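Local coordinates for prephenate dehydratase:Amino acid-binding ACT (Brucella abortus, PDB 6VH5), which probably catalyses the conversion of prephenate to phenylpyruvate in phenylalanine biosynthesis, and binds phenylalanine at its ACT domain, at residues 195-206 against 290-300. Numbering follows the deposited sequence.
Sequences RFVVLSKNKQWA and ILGVYKGSDIR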
loop_
_atom_site.group_PDB
_atom_site.type_symbol
_atom_site.label_atom_id
_atom_site.label_comp_id
_atom_site.label_asym_id
_atom_site.label_seq_id
_atom_site.Cartn_x
_atom_site.Cartn_y
_atom_site.Cartn_z
ATOM N N ARG A 195 -0.426 12.024 -1.635
ATOM C CA ARG A 195 -1.799 12.509 -1.618
ATOM C C ARG A 195 -2.459 12.101 -0.310
ATOM O O ARG A 195 -2.534 10.907 0.016
ATOM C CB ARG A 195 -2.598 11.981 -2.802
ATOM C CG ARG A 195 -4.099 12.273 -2.688
ATOM C CD ARG A 195 -4.861 11.816 -3.947
ATOM N NE ARG A 195 -6.221 12.329 -3.917
ATOM C CZ ARG A 195 -7.309 11.620 -4.179
ATOM N NH1 ARG A 195 -7.219 10.345 -4.527
ATOM N NH2 ARG A 195 -8.491 12.200 -4.096
ATOM N N PHE A 196 -2.957 13.084 0.421
ATOM C CA PHE A 196 -3.722 12.804 1.620
ATOM C C PHE A 196 -5.209 13.015 1.355
ATOM O O PHE A 196 -5.600 13.750 0.444
ATOM C CB PHE A 196 -3.285 13.702 2.783
ATOM C CG PHE A 196 -1.838 13.595 3.135
ATOM C CD1 PHE A 196 -0.882 14.322 2.439
ATOM C CD2 PHE A 196 -1.428 12.787 4.181
ATOM C CE1 PHE A 196 0.454 14.237 2.772
ATOM C CE2 PHE A 196 -0.091 12.694 4.522
ATOM C CZ PHE A 196 0.852 13.419 3.816
ATOM N N VAL A 197 -6.031 12.360 2.176
ATOM C CA VAL A 197 -7.452 12.664 2.298
ATOM C C VAL A 197 -7.714 13.053 3.745
ATOM O O VAL A 197 -7.116 12.490 4.666
ATOM C CB VAL A 197 -8.359 11.488 1.884
ATOM C CG1 VAL A 197 -8.357 11.317 0.364
ATOM C CG2 VAL A 197 -7.911 10.218 2.586
ATOM N N VAL A 198 -8.585 14.035 3.934
ATOM C CA VAL A 198 -8.980 14.505 5.254
ATOM C C VAL A 198 -10.264 13.784 5.648
ATOM O O VAL A 198 -11.265 13.862 4.931
ATOM C CB VAL A 198 -9.175 16.027 5.242
ATOM C CG1 VAL A 198 -9.375 16.565 6.650
ATOM C CG2 VAL A 198 -7.987 16.690 4.550
ATOM N N LEU A 199 -10.251 13.108 6.797
ATOM C CA LEU A 199 -11.373 12.283 7.221
ATOM C C LEU A 199 -12.127 12.931 8.374
ATOM O O LEU A 199 -11.556 13.677 9.175
ATOM C CB LEU A 199 -10.921 10.877 7.629
ATOM C CG LEU A 199 -10.169 10.116 6.534
ATOM C CD1 LEU A 199 -9.952 8.680 6.958
ATOM C CD2 LEU A 199 -10.848 10.197 5.173
ATOM N N SER A 200 -13.423 12.627 8.454
ATOM C CA SER A 200 -14.282 13.161 9.501
ATOM C C SER A 200 -15.311 12.114 9.899
ATOM O O SER A 200 -15.731 11.290 9.084
ATOM C CB SER A 200 -14.999 14.437 9.032
ATOM O OG SER A 200 -16.011 14.818 9.943
ATOM N N LYS A 201 -15.763 12.207 11.152
ATOM C CA LYS A 201 -16.773 11.293 11.669
ATOM C C LYS A 201 -18.163 11.673 11.188
ATOM O O LYS A 201 -19.036 10.805 11.066
ATOM C CB LYS A 201 -16.717 11.283 13.202
ATOM C CG LYS A 201 -17.816 10.476 13.918
ATOM C CD LYS A 201 -17.881 10.846 15.406
ATOM C CE LYS A 201 -18.661 9.834 16.243
ATOM N NZ LYS A 201 -17.863 8.606 16.519
ATOM N N ASN A 202 -18.363 12.948 10.878
ATOM C CA ASN A 202 -19.649 13.496 10.485
ATOM C C ASN A 202 -19.613 13.912 9.025
ATOM O O ASN A 202 -18.604 14.435 8.541
ATOM C CB ASN A 202 -20.028 14.680 11.364
ATOM C CG ASN A 202 -20.291 14.259 12.791
ATOM O OD1 ASN A 202 -19.565 14.655 13.700
ATOM N ND2 ASN A 202 -21.308 13.423 12.993
ATOM N N LYS A 203 -20.733 13.697 8.344
ATOM C CA LYS A 203 -20.823 13.906 6.914
ATOM C C LYS A 203 -21.011 15.382 6.602
ATOM O O LYS A 203 -21.742 16.096 7.294
ATOM C CB LYS A 203 -21.992 13.087 6.356
ATOM C CG LYS A 203 -22.596 13.560 5.026
ATOM C CD LYS A 203 -23.912 12.804 4.755
ATOM C CE LYS A 203 -24.457 13.056 3.348
ATOM N NZ LYS A 203 -25.436 12.016 2.927
ATOM N N GLN A 204 -20.281 15.851 5.595
ATOM C CA GLN A 204 -20.390 17.231 5.140
ATOM C C GLN A 204 -20.012 17.232 3.674
ATOM O O GLN A 204 -18.904 16.820 3.324
ATOM C CB GLN A 204 -19.470 18.169 5.932
ATOM C CG GLN A 204 -19.282 19.552 5.298
ATOM C CD GLN A 204 -17.992 19.676 4.475
ATOM O OE1 GLN A 204 -16.971 19.066 4.800
ATOM N NE2 GLN A 204 -18.039 20.471 3.412
ATOM N N TRP A 205 -20.918 17.701 2.833
ATOM C CA TRP A 205 -20.673 17.802 1.409
ATOM C C TRP A 205 -20.329 19.240 1.054
ATOM O O TRP A 205 -20.964 20.176 1.547
ATOM C CB TRP A 205 -21.901 17.331 0.635
ATOM C CG TRP A 205 -22.065 15.833 0.615
ATOM C CD1 TRP A 205 -21.321 14.915 1.305
ATOM C CD2 TRP A 205 -22.997 15.082 -0.179
ATOM N NE1 TRP A 205 -21.745 13.640 1.000
ATOM C CE2 TRP A 205 -22.773 13.715 0.095
ATOM C CE3 TRP A 205 -23.998 15.433 -1.095
ATOM C CZ2 TRP A 205 -23.509 12.703 -0.516
ATOM C CZ3 TRP A 205 -24.737 14.425 -1.701
ATOM C CH2 TRP A 205 -24.487 13.076 -1.406
ATOM N N ALA A 206 -19.364 19.408 0.151
ATOM C CA ALA A 206 -19.101 20.725 -0.400
ATOM C C ALA A 206 -20.300 21.164 -1.224
ATOM O O ALA A 206 -21.049 20.338 -1.754
ATOM C CB ALA A 206 -17.834 20.710 -1.255
ATOM N N ILE A 290 -21.591 6.569 -1.355
ATOM C CA ILE A 290 -20.775 7.768 -1.523
ATOM C C ILE A 290 -19.991 8.011 -0.237
ATOM O O ILE A 290 -20.578 8.197 0.834
ATOM C CB ILE A 290 -21.639 8.982 -1.886
ATOM C CG1 ILE A 290 -22.214 8.822 -3.297
ATOM C CG2 ILE A 290 -20.813 10.252 -1.769
ATOM C CD1 ILE A 290 -23.021 10.000 -3.764
ATOM N N LEU A 291 -18.660 8.011 -0.340
ATOM C CA LEU A 291 -17.811 8.180 0.829
ATOM C C LEU A 291 -17.386 9.621 1.069
ATOM O O LEU A 291 -16.918 9.938 2.175
ATOM C CB LEU A 291 -16.575 7.291 0.708
ATOM C CG LEU A 291 -16.877 5.794 0.679
ATOM C CD1 LEU A 291 -15.585 4.993 0.546
ATOM C CD2 LEU A 291 -17.625 5.416 1.959
ATOM N N GLY A 292 -17.593 10.509 0.098
ATOM C CA GLY A 292 -17.276 11.906 0.310
ATOM C C GLY A 292 -17.481 12.801 -0.892
ATOM O O GLY A 292 -17.417 12.352 -2.047
ATOM N N VAL A 293 -17.748 14.079 -0.620
ATOM C CA VAL A 293 -17.956 15.105 -1.645
ATOM C C VAL A 293 -17.200 16.341 -1.175
ATOM O O VAL A 293 -17.621 16.998 -0.213
ATOM C CB VAL A 293 -19.437 15.440 -1.853
ATOM C CG1 VAL A 293 -19.576 16.517 -2.915
ATOM C CG2 VAL A 293 -20.232 14.190 -2.194
ATOM N N TYR A 294 -16.071 16.643 -1.824
ATOM C CA TYR A 294 -15.117 17.583 -1.249
ATOM C C TYR A 294 -14.432 18.413 -2.331
ATOM O O TYR A 294 -14.367 18.028 -3.504
ATOM C CB TYR A 294 -14.082 16.839 -0.394
ATOM C CG TYR A 294 -13.430 15.627 -1.044
ATOM C CD1 TYR A 294 -12.126 15.690 -1.525
ATOM C CD2 TYR A 294 -14.098 14.413 -1.142
ATOM C CE1 TYR A 294 -11.512 14.587 -2.095
ATOM C CE2 TYR A 294 -13.495 13.303 -1.728
ATOM C CZ TYR A 294 -12.200 13.395 -2.196
ATOM O OH TYR A 294 -11.588 12.296 -2.766
ATOM N N LYS A 295 -13.888 19.554 -1.901
ATOM C CA LYS A 295 -13.155 20.430 -2.804
ATOM C C LYS A 295 -11.906 19.730 -3.320
ATOM O O LYS A 295 -11.232 19.006 -2.583
ATOM C CB LYS A 295 -12.752 21.727 -2.099
ATOM C CG LYS A 295 -13.908 22.610 -1.671
ATOM C CD LYS A 295 -13.403 23.828 -0.904
ATOM C CE LYS A 295 -14.544 24.729 -0.454
ATOM N NZ LYS A 295 -14.052 25.934 0.278
ATOM N N GLY A 296 -11.593 19.959 -4.594
ATOM C CA GLY A 296 -10.439 19.357 -5.230
ATOM C C GLY A 296 -9.246 20.295 -5.258
ATOM O O GLY A 296 -9.391 21.512 -5.358
ATOM N N SER A 297 -8.058 19.713 -5.163
ATOM C CA SER A 297 -6.853 20.525 -5.126
ATOM C C SER A 297 -6.577 21.143 -6.493
ATOM O O SER A 297 -6.918 20.581 -7.537
ATOM C CB SER A 297 -5.659 19.690 -4.669
ATOM O OG SER A 297 -4.494 20.489 -4.608
ATOM N N ASP A 298 -5.941 22.317 -6.476
ATOM C CA ASP A 298 -5.609 23.021 -7.709
ATOM C C ASP A 298 -4.674 22.220 -8.604
ATOM O O ASP A 298 -4.531 22.562 -9.785
ATOM C CB ASP A 298 -4.967 24.375 -7.387
ATOM C CG ASP A 298 -5.944 25.348 -6.759
ATOM O OD1 ASP A 298 -7.099 25.420 -7.227
ATOM O OD2 ASP A 298 -5.558 26.041 -5.794
ATOM N N ILE A 299 -4.047 21.167 -8.075
ATOM C CA ILE A 299 -3.151 20.322 -8.852
ATOM C C ILE A 299 -3.885 19.608 -9.980
ATOM O O ILE A 299 -3.254 19.146 -10.939
ATOM C CB ILE A 299 -2.467 19.312 -7.906
ATOM C CG1 ILE A 299 -1.280 18.633 -8.584
ATOM C CG2 ILE A 299 -3.474 18.277 -7.414
ATOM C CD1 ILE A 299 -0.444 17.801 -7.639
ATOM N N ARG A 300 -5.215 19.501 -9.880
ATOM C CA ARG A 300 -6.023 18.842 -10.898
ATOM C C ARG A 300 -6.122 19.637 -12.195
ATOM O O ARG A 300 -6.473 19.061 -13.231
ATOM C CB ARG A 300 -7.420 18.565 -10.339
ATOM C CG ARG A 300 -7.493 17.303 -9.489
ATOM C CD ARG A 300 -8.617 17.346 -8.446
ATOM N NE ARG A 300 -8.497 16.233 -7.510
ATOM C CZ ARG A 300 -8.779 14.970 -7.824
ATOM N NH1 ARG A 300 -9.206 14.663 -9.053
ATOM N NH2 ARG A 300 -8.638 14.010 -6.916
HETATM O O HOH W 1 -20.456 10.907 2.070
#
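The junction between the prephenate dehydratase domain and the ACT domain illustrates how a linker and a charge cluster can join two folds: Trp205 and Ala206, in the chain leaving strand 193-200, lie along the outermost strand, 286-295, of this chain's ACT sheet, while Arg195 NH2 meets the edge of the Tyr294 ring and Arg300. Val293 presses its CG2 methyl onto one face of the indole, 3.4 Å from the centroid of the Trp205 five-membered ring and only 8° off its normal, a CH-pi contact. Standing opposite the carbonyl carbon in Val293, that methyl is the branch that reaches the ring. Lys203 CE lies over the other face, toward its rim, and Ile290 CG2 approaches Trp205 CZ2 at 3.9 Å. A water in the indole plane accepts from Trp205 NE1 and donates to Ile290 O, bridging side chain and strand. One direct backbone bond follows, Ala206 N to Val293 O at 3.0 Å, fairly straight at 164° although the donor sits above the carbonyl plane. Farther along, Arg300 NH2 sits over one face of the extended Arg195's guanidinium, 3.4 Å from Arg195 NH2, which lies at the edge of the Arg300 group, the planes 72° apart. Glu100 bridges both arginines and, with Glu76, Asp264 and Glu266, probably offsets their like charges; Tyr294 OH is hydrogen-bonded to Thr218. Together these contacts join dehydratase and C-terminal ACT domains, the two-domain layout of prephenate dehydratases.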